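Insulinase family protease (Yersinia pestis, PDB 3GO9) is a predicted member of the insulinase (M16) protease family that lacks the usual zinc-binding motif, so that its activity and substrates remain uncertain. Local coordinates at residues A[31-36]-A[234-239]; A[170-175]-A[247-252]; A[273-278]-A[326-331]. All coordinates share one frame; numbering follows the deposited sequence.

Contact 1. Residues A[31-36]-A[234-239]; sequences LDNGFS and SELKGK
The side-chain amide of Asn33 works both ways at once: ND2 reaches across to the carbonyl O of Leu236, while OD1 turns back and accepts from the backbone N of Phe35 in its own loop. The cross bond, Asn33 ND2 to Leu236 O, is 3.0 Å long with 158° at the hydrogen, and the oxygen lies near the amide plane of Asn33. The return bond, Phe35 N to Asn33 OD1, is also 3.0 Å; here the N-H comes from above the carbonyl plane. CG of Asn33 stands between the backbone N and the carbonyl carbon (chi1 64°), and with both ends of the amide engaged the group should have little freedom to rotate. ND2 has a further acceptor in Phe233 O, at the end of helix 222-233.

Two hydrophobic side chains of the same loop, Leu31 and Phe35, also pack against 234-239. CD1 of Leu31 rests against the backbone of Ser234, 3.6 Å from its N, and CD1 of Leu236 meets the ring of Phe35 obliquely, 3.8 Å from CD1 of Phe35. Phe233 stacks on that same ring. A water adds to the link, donating to Ser234 O and weakly accepting from Asn33 N.

Gly34, at positive phi (89°), takes the last place of a type I beta turn running from Leu31. With Leu31 N bonded to Phe35 O and the Asx turn of Asn33 alongside, this is a type I turn with a G1 beta bulge, the 3:5 hairpin connection, here joining strands 26-30 and 36-41 and fastened at the sheet's edge to the chain leaving helix 222-233.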
loop_
_atom_site.group_PDB
_atom_site.type_symbol
_atom_site.label_atom_id
_atom_site.label_comp_id
_atom_site.label_asym_id
_atom_site.label_seq_id
_atom_site.Cartn_x
_atom_site.Cartn_y
_atom_site.Cartn_z
ATOM N N LEU A 31 12.996 21.029 -6.841
ATOM C CA LEU A 31 14.210 21.792 -6.802
ATOM C C LEU A 31 14.864 21.695 -8.180
ATOM O O LEU A 31 14.487 20.898 -9.003
ATOM C CB LEU A 31 15.166 21.303 -5.721
ATOM C CG LEU A 31 14.586 21.154 -4.280
ATOM C CD1 LEU A 31 15.633 20.731 -3.264
ATOM C CD2 LEU A 31 13.927 22.475 -3.833
ATOM N N ASP A 32 15.842 22.543 -8.426
ATOM C CA ASP A 32 16.423 22.560 -9.756
ATOM C C ASP A 32 17.143 21.273 -10.153
ATOM O O ASP A 32 17.297 20.989 -11.343
ATOM C CB ASP A 32 17.341 23.748 -9.895
ATOM C CG ASP A 32 16.577 25.083 -9.936
ATOM O OD1 ASP A 32 15.340 25.119 -10.220
ATOM O OD2 ASP A 32 17.263 26.095 -9.713
ATOM N N ASN A 33 17.577 20.497 -9.162
ATOM C CA ASN A 33 18.211 19.173 -9.399
ATOM C C ASN A 33 17.222 18.024 -9.565
ATOM O O ASN A 33 17.630 16.832 -9.690
ATOM C CB ASN A 33 19.204 18.861 -8.268
ATOM C CG ASN A 33 18.534 18.732 -6.932
ATOM O OD1 ASN A 33 17.298 18.806 -6.825
ATOM N ND2 ASN A 33 19.336 18.523 -5.909
ATOM N N GLY A 34 15.945 18.354 -9.602
ATOM C CA GLY A 34 14.860 17.400 -9.795
ATOM C C GLY A 34 14.286 16.768 -8.526
ATOM O O GLY A 34 13.331 15.959 -8.603
ATOM N N PHE A 35 14.851 17.138 -7.388
ATOM C CA PHE A 35 14.306 16.683 -6.089
ATOM C C PHE A 35 12.867 17.180 -5.903
ATOM O O PHE A 35 12.577 18.318 -6.186
ATOM C CB PHE A 35 15.184 17.198 -4.986
ATOM C CG PHE A 35 14.853 16.645 -3.626
ATOM C CD1 PHE A 35 15.486 15.506 -3.183
ATOM C CD2 PHE A 35 13.928 17.274 -2.813
ATOM C CE1 PHE A 35 15.207 14.995 -1.924
ATOM C CE2 PHE A 35 13.628 16.764 -1.527
ATOM C CZ PHE A 35 14.287 15.625 -1.082
ATOM N N SER A 36 11.956 16.285 -5.502
ATOM C CA SER A 36 10.531 16.636 -5.363
ATOM C C SER A 36 10.142 16.673 -3.919
ATOM O O SER A 36 10.674 15.896 -3.109
ATOM C CB SER A 36 9.672 15.596 -6.077
ATOM O OG SER A 36 9.931 15.611 -7.491
ATOM N N SER A 234 19.036 20.911 -2.103
ATOM C CA SER A 234 19.294 21.472 -3.436
ATOM C C SER A 234 20.705 21.175 -3.974
ATOM O O SER A 234 20.943 21.350 -5.191
ATOM C CB SER A 234 19.008 22.976 -3.466
ATOM O OG SER A 234 19.904 23.676 -2.599
ATOM N N GLU A 235 21.594 20.744 -3.105
ATOM C CA GLU A 235 22.964 20.474 -3.481
ATOM C C GLU A 235 23.171 19.026 -3.961
ATOM O O GLU A 235 24.229 18.699 -4.526
ATOM C CB GLU A 235 23.869 20.944 -2.317
ATOM C CG GLU A 235 25.346 20.665 -2.436
ATOM C CD GLU A 235 26.005 21.309 -3.618
ATOM O OE1 GLU A 235 25.626 22.436 -4.022
ATOM O OE2 GLU A 235 26.910 20.601 -4.073
ATOM N N LEU A 236 22.153 18.146 -3.854
ATOM C CA LEU A 236 22.282 16.767 -4.311
ATOM C C LEU A 236 22.578 16.770 -5.796
ATOM O O LEU A 236 22.112 17.648 -6.513
ATOM C CB LEU A 236 21.005 15.992 -4.063
ATOM C CG LEU A 236 20.597 15.873 -2.589
ATOM C CD1 LEU A 236 19.263 15.161 -2.531
ATOM C CD2 LEU A 236 21.677 15.109 -1.827
ATOM N N LYS A 237 23.395 15.812 -6.206
ATOM C CA LYS A 237 23.850 15.704 -7.607
ATOM C C LYS A 237 23.468 14.347 -8.235
ATOM O O LYS A 237 23.195 13.360 -7.581
ATOM C CB LYS A 237 25.386 15.844 -7.664
ATOM C CG LYS A 237 25.909 17.233 -7.447
ATOM C CD LYS A 237 27.338 17.242 -6.894
ATOM C CE LYS A 237 27.392 16.820 -5.439
ATOM N NZ LYS A 237 26.910 17.882 -4.504
ATOM N N GLY A 238 23.464 14.320 -9.552
ATOM C CA GLY A 238 23.236 13.088 -10.285
ATOM C C GLY A 238 21.873 13.067 -10.915
ATOM O O GLY A 238 20.992 13.844 -10.552
ATOM N N LYS A 239 21.735 12.241 -11.961
ATOM C CA LYS A 239 20.496 12.140 -12.705
ATOM C C LYS A 239 20.491 10.721 -13.244
ATOM O O LYS A 239 21.572 10.175 -13.597
ATOM C CB LYS A 239 20.452 13.171 -13.847
ATOM C CG LYS A 239 19.156 13.307 -14.604
ATOM C CD LYS A 239 19.301 14.307 -15.768
ATOM C CE LYS A 239 18.127 14.184 -16.730
ATOM N NZ LYS A 239 16.826 14.505 -16.064
HETATM O O HOH W 1 18.987 22.115 -6.961
HETATM O O HOH W 2 18.685 15.229 -11.338
#

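Contact 2. Residues A[170-175]-A[247-252]; sequences PWWRYR and ATLAPL
Helix 170-175 presents its last turn to the irregular segment 247-252, the nearest CA atoms being those of Arg175 and Leu252, 6.9 Å apart. Arg175 carries the contact. Its chi2 (69°) bends the chain at CD, and the guanidinium presents its NH1/NH2 edge to Ala250 O. Arg175 NH1 and NH2 each lie 2.7 Å from Ala250 O, with angles of 141° and 143° at the hydrogens, bent as must happen when two N-H groups converge on a single acceptor lying in the guanidinium plane.

The flat group is sandwiched: CD1 of Leu249 sits 4.0 Å above the centre of one face of the Arg175 guanidinium, and CA of Leu252 covers the other. The leucine branches then find aromatic partners on the helix. CD1 of Leu252 lies 3.9 Å from CH2 of Trp171 and also touches the edge of the Tyr174 ring at CE2, while CD2 of Leu249 packs obliquely on CH2 of Trp172. A water joins Arg175 O to Ala250 N.

Arg175 NH2 has a second partner in Asp274, whose carboxylate would offset the charge buried here. NE, by contrast, is covered without any polar partner, so the cation is held at its outer nitrogens while its stem is wrapped in hydrocarbon.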
loop_
_atom_site.group_PDB
_atom_site.type_symbol
_atom_site.label_atom_id
_atom_site.label_comp_id
_atom_site.label_asym_id
_atom_site.label_seq_id
_atom_site.Cartn_x
_atom_site.Cartn_y
_atom_site.Cartn_z
ATOM N N PRO A 170 4.946 -18.353 1.891
ATOM C CA PRO A 170 4.684 -19.163 0.682
ATOM C C PRO A 170 3.690 -18.563 -0.338
ATOM O O PRO A 170 3.868 -18.733 -1.563
ATOM C CB PRO A 170 4.118 -20.462 1.257
ATOM C CG PRO A 170 4.857 -20.596 2.594
ATOM C CD PRO A 170 5.015 -19.192 3.109
ATOM N N TRP A 171 2.710 -17.825 0.136
ATOM C CA TRP A 171 1.848 -17.061 -0.767
ATOM C C TRP A 171 2.643 -16.102 -1.682
ATOM O O TRP A 171 2.400 -16.004 -2.883
ATOM C CB TRP A 171 0.794 -16.269 -0.019
ATOM C CG TRP A 171 0.179 -15.210 -0.816
ATOM C CD1 TRP A 171 0.380 -13.885 -0.656
ATOM C CD2 TRP A 171 -0.674 -15.345 -1.981
ATOM N NE1 TRP A 171 -0.288 -13.184 -1.609
ATOM C CE2 TRP A 171 -0.963 -14.044 -2.425
ATOM C CE3 TRP A 171 -1.207 -16.427 -2.678
ATOM C CZ2 TRP A 171 -1.765 -13.785 -3.534
ATOM C CZ3 TRP A 171 -2.046 -16.169 -3.804
ATOM C CH2 TRP A 171 -2.301 -14.846 -4.209
ATOM N N TRP A 172 3.548 -15.329 -1.089
ATOM C CA TRP A 172 4.348 -14.431 -1.887
ATOM C C TRP A 172 5.243 -15.152 -2.885
ATOM O O TRP A 172 5.288 -14.733 -4.053
ATOM C CB TRP A 172 5.116 -13.437 -0.978
ATOM C CG TRP A 172 5.779 -12.345 -1.784
ATOM C CD1 TRP A 172 7.104 -12.092 -1.859
ATOM C CD2 TRP A 172 5.126 -11.370 -2.628
ATOM N NE1 TRP A 172 7.335 -11.025 -2.713
ATOM C CE2 TRP A 172 6.141 -10.561 -3.192
ATOM C CE3 TRP A 172 3.802 -11.101 -2.957
ATOM C CZ2 TRP A 172 5.860 -9.534 -4.071
ATOM C CZ3 TRP A 172 3.530 -10.044 -3.822
ATOM C CH2 TRP A 172 4.546 -9.297 -4.377
ATOM N N ARG A 173 5.859 -16.244 -2.468
ATOM C CA ARG A 173 6.663 -17.104 -3.348
ATOM C C ARG A 173 5.837 -17.592 -4.515
ATOM O O ARG A 173 6.274 -17.524 -5.666
ATOM C CB ARG A 173 7.285 -18.298 -2.619
ATOM C CG ARG A 173 8.295 -17.921 -1.573
ATOM C CD ARG A 173 9.371 -17.023 -2.133
ATOM N NE ARG A 173 10.367 -16.709 -1.129
ATOM C CZ ARG A 173 11.307 -15.789 -1.273
ATOM N NH1 ARG A 173 11.404 -15.089 -2.411
ATOM N NH2 ARG A 173 12.170 -15.589 -0.265
ATOM N N TYR A 174 4.602 -17.965 -4.256
ATOM C CA TYR A 174 3.708 -18.373 -5.363
ATOM C C TYR A 174 3.378 -17.207 -6.277
ATOM O O TYR A 174 3.516 -17.292 -7.493
ATOM C CB TYR A 174 2.424 -18.983 -4.773
ATOM C CG TYR A 174 1.462 -19.448 -5.827
ATOM C CD1 TYR A 174 1.715 -20.598 -6.583
ATOM C CD2 TYR A 174 0.345 -18.743 -6.124
ATOM C CE1 TYR A 174 0.834 -21.054 -7.556
ATOM C CE2 TYR A 174 -0.544 -19.177 -7.133
ATOM C CZ TYR A 174 -0.286 -20.321 -7.844
ATOM O OH TYR A 174 -1.140 -20.732 -8.839
ATOM N N ARG A 175 2.968 -16.088 -5.676
ATOM C CA ARG A 175 2.527 -14.958 -6.423
ATOM C C ARG A 175 3.597 -14.341 -7.307
ATOM O O ARG A 175 3.268 -13.828 -8.370
ATOM C CB ARG A 175 1.911 -13.891 -5.498
ATOM C CG ARG A 175 1.179 -12.768 -6.194
ATOM C CD ARG A 175 -0.093 -13.220 -6.855
ATOM N NE ARG A 175 -0.655 -12.252 -7.814
ATOM C CZ ARG A 175 -0.233 -12.083 -9.071
ATOM N NH1 ARG A 175 0.827 -12.734 -9.543
ATOM N NH2 ARG A 175 -0.851 -11.207 -9.840
ATOM N N ALA A 247 8.094 -2.257 -10.274
ATOM C CA ALA A 247 7.895 -3.654 -9.961
ATOM C C ALA A 247 6.494 -4.006 -10.527
ATOM O O ALA A 247 5.511 -3.351 -10.187
ATOM C CB ALA A 247 7.927 -3.865 -8.495
ATOM N N THR A 248 6.449 -5.063 -11.340
ATOM C CA THR A 248 5.197 -5.622 -11.921
ATOM C C THR A 248 5.065 -7.179 -11.766
ATOM O O THR A 248 6.006 -7.963 -11.988
ATOM C CB THR A 248 5.160 -5.359 -13.413
ATOM O OG1 THR A 248 6.230 -6.060 -14.039
ATOM C CG2 THR A 248 5.263 -3.837 -13.665
ATOM N N LEU A 249 3.850 -7.593 -11.420
ATOM C CA LEU A 249 3.539 -9.040 -11.253
ATOM C C LEU A 249 2.905 -9.630 -12.508
ATOM O O LEU A 249 2.254 -8.905 -13.251
ATOM C CB LEU A 249 2.581 -9.189 -10.114
ATOM C CG LEU A 249 3.079 -8.972 -8.701
ATOM C CD1 LEU A 249 1.925 -8.936 -7.717
ATOM C CD2 LEU A 249 4.059 -10.106 -8.367
ATOM N N ALA A 250 3.103 -10.920 -12.773
ATOM C CA ALA A 250 2.328 -11.611 -13.820
ATOM C C ALA A 250 0.885 -11.814 -13.316
ATOM O O ALA A 250 0.588 -11.720 -12.085
ATOM C CB ALA A 250 2.931 -12.918 -14.125
ATOM N N PRO A 251 -0.038 -12.111 -14.227
ATOM C CA PRO A 251 -1.403 -12.387 -13.754
ATOM C C PRO A 251 -1.413 -13.634 -12.871
ATOM O O PRO A 251 -0.594 -14.541 -13.036
ATOM C CB PRO A 251 -2.169 -12.685 -15.053
ATOM C CG PRO A 251 -1.347 -12.001 -16.137
ATOM C CD PRO A 251 0.066 -12.135 -15.691
ATOM N N LEU A 252 -2.321 -13.643 -11.900
ATOM C CA LEU A 252 -2.544 -14.818 -11.085
ATOM C C LEU A 252 -3.054 -15.963 -11.930
ATOM O O LEU A 252 -4.067 -15.815 -12.605
ATOM C CB LEU A 252 -3.546 -14.502 -10.007
ATOM C CG LEU A 252 -3.801 -15.580 -8.968
ATOM C CD1 LEU A 252 -2.640 -15.848 -7.987
ATOM C CD2 LEU A 252 -5.047 -15.153 -8.193
HETATM O O HOH W 3 3.937 -12.872 -10.823
#

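Contact 3. Residues A[273-278]-A[326-331]; sequences WDTPWH and QRAQCA
Arg327 turns its guanidinium side-on to Asp274, giving one nitrogen to each carboxylate oxygen, with the two planes 32° apart. NE of Arg327 meets OD1 of Asp274 on its syn side, 2.9 Å away and almost straight at 174°. NH2 of Arg327 reaches OD2 of Asp274 at 2.7 Å from above the carboxylate plane, a more bent bond of 150°. The arginine chain is bent at chi2 and chi3; Thr275 C and Pro276 N lie over one guanidinium face of Arg327, offset toward its rim, Pro276 N 3.7 Å from the plane.

On the other face of the sheet, OG1 of Thr275 stands 3.7 Å from CB of Ala328, and a water that donates to Ala328 O also meets this hydroxyl. Trp273 brings its ring edge to Cys330 O, while CE3 of Trp277 reaches CB of Ala328 at 4.2 Å.

The two strands that carry them run antiparallel. Trp273 with Cys330 and Thr275 with Ala328 are hydrogen-bonded pairs, and Trp277 N to Gln326 O (2.9 Å) continues the pairing past the strand end.

Helix 170-175 and the loop 247-252 meet the Asp274 face. Strand 316-324 flanks the far side of strand 327-336, paired with it through backbone hydrogen bonds, with the Cys321-Cys330 disulfide in addition, while strand 440-446 borders strand 267-276.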
loop_
_atom_site.group_PDB
_atom_site.type_symbol
_atom_site.label_atom_id
_atom_site.label_comp_id
_atom_site.label_asym_id
_atom_site.label_seq_id
_atom_site.Cartn_x
_atom_site.Cartn_y
_atom_site.Cartn_z
ATOM N N TRP A 273 -9.694 -12.736 -6.868
ATOM C CA TRP A 273 -9.741 -12.204 -8.233
ATOM C C TRP A 273 -8.573 -11.217 -8.413
ATOM O O TRP A 273 -8.297 -10.394 -7.530
ATOM C CB TRP A 273 -11.059 -11.468 -8.465
ATOM C CG TRP A 273 -12.275 -12.321 -8.473
ATOM C CD1 TRP A 273 -12.907 -12.799 -9.577
ATOM C CD2 TRP A 273 -13.030 -12.789 -7.345
ATOM N NE1 TRP A 273 -14.003 -13.552 -9.220
ATOM C CE2 TRP A 273 -14.103 -13.562 -7.853
ATOM C CE3 TRP A 273 -12.879 -12.687 -5.953
ATOM C CZ2 TRP A 273 -15.043 -14.193 -7.019
ATOM C CZ3 TRP A 273 -13.823 -13.331 -5.120
ATOM C CH2 TRP A 273 -14.895 -14.064 -5.674
ATOM N N ASP A 274 -7.897 -11.280 -9.564
ATOM C CA ASP A 274 -6.712 -10.516 -9.821
ATOM C C ASP A 274 -6.895 -9.965 -11.238
ATOM O O ASP A 274 -7.279 -10.717 -12.142
ATOM C CB ASP A 274 -5.508 -11.436 -9.733
ATOM C CG ASP A 274 -4.340 -10.944 -10.567
ATOM O OD1 ASP A 274 -3.640 -10.048 -10.081
ATOM O OD2 ASP A 274 -4.142 -11.469 -11.679
ATOM N N THR A 275 -6.779 -8.665 -11.393
ATOM C CA THR A 275 -6.997 -8.033 -12.713
ATOM C C THR A 275 -6.050 -6.853 -12.884
ATOM O O THR A 275 -5.520 -6.350 -11.905
ATOM C CB THR A 275 -8.438 -7.500 -12.841
ATOM O OG1 THR A 275 -8.661 -6.557 -11.801
ATOM C CG2 THR A 275 -9.447 -8.619 -12.745
ATOM N N PRO A 276 -5.799 -6.430 -14.132
ATOM C CA PRO A 276 -4.952 -5.265 -14.313
ATOM C C PRO A 276 -5.625 -4.026 -13.737
ATOM O O PRO A 276 -6.830 -3.888 -13.896
ATOM C CB PRO A 276 -4.882 -5.100 -15.835
ATOM C CG PRO A 276 -5.359 -6.335 -16.425
ATOM C CD PRO A 276 -6.137 -7.091 -15.407
ATOM N N TRP A 277 -4.850 -3.148 -13.090
ATOM C CA TRP A 277 -5.358 -1.888 -12.558
ATOM C C TRP A 277 -5.149 -0.815 -13.583
ATOM O O TRP A 277 -4.061 -0.678 -14.115
ATOM C CB TRP A 277 -4.615 -1.489 -11.312
ATOM C CG TRP A 277 -4.955 -0.136 -10.814
ATOM C CD1 TRP A 277 -4.135 0.940 -10.800
ATOM C CD2 TRP A 277 -6.204 0.304 -10.226
ATOM N NE1 TRP A 277 -4.782 2.028 -10.271
ATOM C CE2 TRP A 277 -6.045 1.668 -9.896
ATOM C CE3 TRP A 277 -7.417 -0.324 -9.926
ATOM C CZ2 TRP A 277 -7.041 2.430 -9.280
ATOM C CZ3 TRP A 277 -8.428 0.443 -9.341
ATOM C CH2 TRP A 277 -8.223 1.813 -9.009
ATOM N N HIS A 278 -6.173 -0.027 -13.809
ATOM C CA HIS A 278 -6.083 1.158 -14.677
ATOM C C HIS A 278 -6.358 2.393 -13.815
ATOM O O HIS A 278 -7.499 2.549 -13.382
ATOM C CB HIS A 278 -7.120 1.014 -15.780
ATOM C CG HIS A 278 -6.984 -0.258 -16.572
ATOM N ND1 HIS A 278 -7.909 -1.283 -16.521
ATOM C CD2 HIS A 278 -5.993 -0.686 -17.393
ATOM C CE1 HIS A 278 -7.500 -2.280 -17.293
ATOM N NE2 HIS A 278 -6.339 -1.940 -17.831
ATOM N N GLN A 326 0.449 -2.704 -10.146
ATOM C CA GLN A 326 -0.411 -2.435 -11.298
ATOM C C GLN A 326 -1.500 -3.510 -11.439
ATOM O O GLN A 326 -2.069 -3.654 -12.533
ATOM C CB GLN A 326 0.414 -2.278 -12.600
ATOM C CG GLN A 326 1.514 -1.191 -12.506
ATOM C CD GLN A 326 2.563 -1.198 -13.663
ATOM O OE1 GLN A 326 3.411 -0.303 -13.727
ATOM N NE2 GLN A 326 2.512 -2.198 -14.552
ATOM N N ARG A 327 -1.739 -4.288 -10.366
ATOM C CA ARG A 327 -2.849 -5.278 -10.350
ATOM C C ARG A 327 -3.837 -4.932 -9.264
ATOM O O ARG A 327 -3.449 -4.474 -8.211
ATOM C CB ARG A 327 -2.389 -6.707 -10.045
ATOM C CG ARG A 327 -1.095 -7.143 -10.618
ATOM C CD ARG A 327 -1.180 -7.672 -11.966
ATOM N NE ARG A 327 -2.273 -8.627 -12.234
ATOM C CZ ARG A 327 -2.746 -8.853 -13.463
ATOM N NH1 ARG A 327 -2.215 -8.223 -14.513
ATOM N NH2 ARG A 327 -3.753 -9.691 -13.659
ATOM N N ALA A 328 -5.113 -5.191 -9.509
ATOM C CA ALA A 328 -6.153 -5.061 -8.470
ATOM C C ALA A 328 -6.403 -6.477 -7.972
ATOM O O ALA A 328 -6.644 -7.370 -8.804
ATOM C CB ALA A 328 -7.443 -4.467 -9.036
ATOM N N GLN A 329 -6.319 -6.691 -6.653
ATOM C CA GLN A 329 -6.545 -8.010 -6.066
ATOM C C GLN A 329 -7.709 -7.887 -5.087
ATOM O O GLN A 329 -7.683 -7.024 -4.199
ATOM C CB GLN A 329 -5.303 -8.513 -5.366
ATOM C CG GLN A 329 -5.448 -9.904 -4.785
ATOM C CD GLN A 329 -4.212 -10.297 -3.988
ATOM O OE1 GLN A 329 -4.157 -10.114 -2.766
ATOM N NE2 GLN A 329 -3.207 -10.818 -4.679
ATOM N N CYS A 330 -8.732 -8.710 -5.251
ATOM C CA CYS A 330 -9.826 -8.628 -4.307
ATOM C C CYS A 330 -9.980 -10.131 -3.798
ATOM O O CYS A 330 -9.939 -11.101 -4.564
ATOM C CB CYS A 330 -11.056 -7.758 -4.883
ATOM S SG CYS A 330 -11.010 -5.636 -5.030
ATOM N N ALA A 331 -10.075 -10.288 -2.488
ATOM C CA ALA A 331 -10.136 -11.608 -1.871
ATOM C C ALA A 331 -11.198 -11.710 -0.776
ATOM O O ALA A 331 -11.350 -10.784 0.030
ATOM C CB ALA A 331 -8.769 -11.975 -1.255
HETATM O O HOH W 4 -9.624 -7.759 -9.022
#

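In the fold
Contacts 2 and 3 form one neighbourhood, their centres 12 Å apart; the centre of contact 1 lies 35 Å from the centre of either, with nearest atoms about 18 Å apart, at the edge of the other, seven-stranded sheet. Through Asp274, a salt bridge and a probable backbone hydrogen bond tie helix 170-175 and the loop 247-252 to the five-stranded sheet. Along the chain contacts 1 and 2 cross, since 31-36, 170-175, 234-239 and 247-252 alternate, and contact 3 follows both. Segments 234-239 and 247-252 belong to the same long connection from helix 222-233 to strand 257-261: its start is pinned to the first sheet, its later part to the second, which links the two halves.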